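Local coordinates for odorant binding protein ASP5 (Apis mellifera, PDB 3R72) that probably binds and carries small hydrophobic odorant molecules in the antennae of the honey bee, as a helical member of the PBP/GOBP family, at residues Cys19-Val30 against Asp41-Ile51. Residues are numbered along the deposited sequence; the frame is centred on the assembly and turned at random.
Sequences CLQKIAITEELV and DHDLQCYTTCI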
# COMPACT_ATOMS: atom_id res chain seq x y z
N CYS A 19 -8.22 10.16 0.76
CA CYS A 19 -8.60 9.10 1.69
C CYS A 19 -8.60 9.56 3.17
O CYS A 19 -9.44 9.09 3.95
CB CYS A 19 -7.71 7.87 1.45
SG CYS A 19 -8.05 6.97 -0.10
N LEU A 20 -7.68 10.44 3.56
CA LEU A 20 -7.64 10.95 4.95
C LEU A 20 -8.93 11.65 5.30
O LEU A 20 -9.45 11.53 6.42
CB LEU A 20 -6.49 11.94 5.20
CG LEU A 20 -5.07 11.43 5.45
CD1 LEU A 20 -4.11 12.59 5.61
CD2 LEU A 20 -4.98 10.49 6.65
N GLN A 21 -9.44 12.43 4.34
CA GLN A 21 -10.66 13.20 4.50
C GLN A 21 -11.86 12.25 4.60
O GLN A 21 -12.72 12.42 5.47
CB GLN A 21 -10.82 14.16 3.33
N LYS A 22 -11.91 11.26 3.71
CA LYS A 22 -13.03 10.30 3.64
C LYS A 22 -13.12 9.40 4.88
O LYS A 22 -14.21 9.16 5.43
CB LYS A 22 -12.86 9.46 2.38
CG LYS A 22 -13.83 8.31 2.22
CD LYS A 22 -13.69 7.72 0.82
CE LYS A 22 -14.70 6.61 0.58
NZ LYS A 22 -14.47 5.94 -0.74
N ILE A 23 -11.96 8.90 5.31
CA ILE A 23 -11.87 7.99 6.46
C ILE A 23 -11.79 8.71 7.83
O ILE A 23 -12.06 8.10 8.87
CB ILE A 23 -10.68 7.02 6.26
CG1 ILE A 23 -10.86 6.20 4.97
CG2 ILE A 23 -10.53 6.07 7.45
CD1 ILE A 23 -12.16 5.42 4.90
N ALA A 24 -11.45 9.99 7.85
CA ALA A 24 -11.46 10.81 9.07
C ALA A 24 -10.46 10.35 10.14
O ALA A 24 -10.76 10.31 11.34
CB ALA A 24 -12.90 10.93 9.63
N ILE A 25 -9.26 10.04 9.68
CA ILE A 25 -8.12 9.78 10.55
C ILE A 25 -7.06 10.82 10.30
O ILE A 25 -7.21 11.67 9.42
CB ILE A 25 -7.53 8.36 10.37
CG1 ILE A 25 -7.09 8.12 8.92
CG2 ILE A 25 -8.54 7.33 10.81
CD1 ILE A 25 -6.26 6.86 8.73
N THR A 26 -6.00 10.78 11.08
CA THR A 26 -4.97 11.78 11.00
C THR A 26 -3.81 11.34 10.11
O THR A 26 -3.52 10.15 9.94
CB THR A 26 -4.41 12.09 12.39
OG1 THR A 26 -3.79 10.91 12.89
CG2 THR A 26 -5.51 12.56 13.36
N GLU A 27 -3.10 12.33 9.61
CA GLU A 27 -1.89 12.08 8.88
C GLU A 27 -0.85 11.37 9.76
O GLU A 27 -0.12 10.50 9.27
CB GLU A 27 -1.34 13.38 8.30
CG GLU A 27 -0.18 13.15 7.40
CD GLU A 27 -0.03 14.21 6.33
OE1 GLU A 27 -0.41 15.38 6.58
OE2 GLU A 27 0.48 13.86 5.26
N GLU A 28 -0.80 11.71 11.04
CA GLU A 28 0.11 11.05 11.95
C GLU A 28 -0.10 9.53 11.93
O GLU A 28 0.86 8.76 11.89
CB GLU A 28 -0.08 11.58 13.38
CG GLU A 28 0.82 10.87 14.38
CD GLU A 28 0.51 11.15 15.83
OE1 GLU A 28 -0.29 12.05 16.16
OE2 GLU A 28 1.10 10.43 16.66
N LEU A 29 -1.35 9.10 11.99
CA LEU A 29 -1.65 7.68 12.07
C LEU A 29 -1.19 6.97 10.78
O LEU A 29 -0.62 5.88 10.82
CB LEU A 29 -3.15 7.54 12.33
CG LEU A 29 -3.64 6.12 12.60
CD1 LEU A 29 -2.98 5.52 13.84
CD2 LEU A 29 -5.15 6.13 12.75
N VAL A 30 -1.38 7.62 9.64
CA VAL A 30 -0.92 7.05 8.37
C VAL A 30 0.62 7.02 8.32
O VAL A 30 1.20 6.01 7.94
CB VAL A 30 -1.49 7.83 7.18
CG1 VAL A 30 -0.87 7.35 5.88
CG2 VAL A 30 -3.01 7.71 7.17
N ASP A 41 -6.28 -0.79 14.45
CA ASP A 41 -7.17 0.36 14.34
C ASP A 41 -7.94 0.22 13.04
O ASP A 41 -7.38 0.35 11.96
CB ASP A 41 -6.32 1.64 14.36
CG ASP A 41 -7.13 2.91 14.30
OD1 ASP A 41 -8.13 2.94 13.57
OD2 ASP A 41 -6.73 3.89 14.95
N HIS A 42 -9.23 -0.09 13.13
CA HIS A 42 -10.01 -0.39 11.96
C HIS A 42 -10.09 0.78 10.98
O HIS A 42 -10.18 0.57 9.78
CB HIS A 42 -11.41 -0.89 12.35
CG HIS A 42 -12.16 -1.53 11.22
ND1 HIS A 42 -13.14 -0.87 10.52
CD2 HIS A 42 -12.08 -2.77 10.69
CE1 HIS A 42 -13.63 -1.67 9.59
NE2 HIS A 42 -13.01 -2.83 9.68
N ASP A 43 -10.03 2.01 11.48
CA ASP A 43 -10.04 3.16 10.59
C ASP A 43 -8.76 3.25 9.76
O ASP A 43 -8.82 3.50 8.56
CB ASP A 43 -10.32 4.44 11.36
CG ASP A 43 -11.69 4.42 12.00
OD1 ASP A 43 -12.64 3.90 11.37
OD2 ASP A 43 -11.83 4.91 13.13
N LEU A 44 -7.61 3.02 10.38
CA LEU A 44 -6.37 2.95 9.62
C LEU A 44 -6.42 1.80 8.63
O LEU A 44 -5.97 1.93 7.48
CB LEU A 44 -5.16 2.84 10.55
CG LEU A 44 -3.81 2.77 9.86
CD1 LEU A 44 -3.54 3.97 8.96
CD2 LEU A 44 -2.71 2.60 10.92
N GLN A 45 -6.98 0.67 9.06
CA GLN A 45 -7.14 -0.45 8.14
C GLN A 45 -7.94 -0.04 6.91
O GLN A 45 -7.54 -0.29 5.76
CB GLN A 45 -7.79 -1.63 8.87
CG GLN A 45 -6.90 -2.19 9.97
CD GLN A 45 -7.56 -3.15 10.91
OE1 GLN A 45 -8.77 -3.35 10.90
NE2 GLN A 45 -6.75 -3.77 11.76
N CYS A 46 -9.05 0.65 7.12
CA CYS A 46 -9.88 1.09 5.99
C CYS A 46 -9.21 2.15 5.13
O CYS A 46 -9.47 2.19 3.93
CB CYS A 46 -11.25 1.54 6.48
SG CYS A 46 -12.25 0.16 7.19
N TYR A 47 -8.31 2.95 5.70
CA TYR A 47 -7.50 3.86 4.89
C TYR A 47 -6.68 3.07 3.87
O TYR A 47 -6.59 3.47 2.70
CB TYR A 47 -6.62 4.75 5.79
CG TYR A 47 -5.60 5.54 5.02
CD1 TYR A 47 -5.88 6.82 4.53
CD2 TYR A 47 -4.36 5.01 4.74
CE1 TYR A 47 -4.94 7.52 3.79
CE2 TYR A 47 -3.42 5.71 4.00
CZ TYR A 47 -3.72 6.96 3.53
OH TYR A 47 -2.81 7.67 2.79
N THR A 48 -6.08 1.96 4.29
CA THR A 48 -5.30 1.18 3.34
C THR A 48 -6.15 0.67 2.20
O THR A 48 -5.70 0.63 1.06
CB THR A 48 -4.46 0.05 3.98
OG1 THR A 48 -5.29 -1.01 4.49
CG2 THR A 48 -3.53 0.58 5.06
N THR A 49 -7.38 0.26 2.50
CA THR A 49 -8.28 -0.19 1.46
C THR A 49 -8.65 0.95 0.50
O THR A 49 -8.73 0.74 -0.71
CB THR A 49 -9.57 -0.79 2.04
OG1 THR A 49 -9.23 -1.63 3.15
CG2 THR A 49 -10.34 -1.58 0.98
N CYS A 50 -8.89 2.13 1.04
CA CYS A 50 -9.22 3.30 0.24
C CYS A 50 -8.11 3.56 -0.79
O CYS A 50 -8.39 3.75 -1.98
CB CYS A 50 -9.44 4.51 1.16
SG CYS A 50 -9.88 6.06 0.32
N ILE A 51 -6.86 3.52 -0.33
CA ILE A 51 -5.73 3.78 -1.21
C ILE A 51 -5.59 2.67 -2.25
O ILE A 51 -5.40 2.94 -3.44
CB ILE A 51 -4.42 3.92 -0.39
CG1 ILE A 51 -4.44 5.19 0.46
CG2 ILE A 51 -3.19 3.87 -1.27
CD1 ILE A 51 -4.38 6.50 -0.31
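Cys19 and Cys50 join helix 5-23 to helix 42-54 through a disulfide, one of the three that brace this insect odorant-binding protein fold, and the contact illustrates how apolar packing extends a covalent cross-link. The two sulfurs, Cys19 SG and Cys50 SG, lie 2.1 Å apart with a chi3 of -86°, close to the relaxed right angle of a disulfide. Beside the bridge, Cys19 CB touches Tyr47 CE1 obliquely at 3.6 Å, and its sulfur rests against CD1 of Ile51, a residue whose side chain comes within about 4 Å of a bound N-butyl-benzenesulfonamide. One helical turn on, Ile23 lays its CG2 branch 3.3 Å from Asp43 O and rests CG1 against the backbone N and CA of Tyr47. After the chain leaves the helix at Ala24, Ile25 divides its branches: CG2 presses on Asp43 CB at 3.4 Å, while CG1, set between backbone N and carbonyl carbon (chi1 58°), carries CD1 to Tyr47 CB. Leu29 CD2 then meets the start of helix 42-54, touching both Leu44 CB and Asp41 OD2; the other carboxylate oxygen of this N-cap residue, OD1, accepts from Leu44 N. The buried Tyr47 ring has Ile51 CG1 over one face, offset toward the rim, and Val30 over the other, its hydroxyl hydrogen-bonded to the C-terminal carboxylate of Pro122. Val30 CG2 sits 3.6 Å from the centroid of the Tyr47 ring, only 6° off its normal, a CH-pi contact.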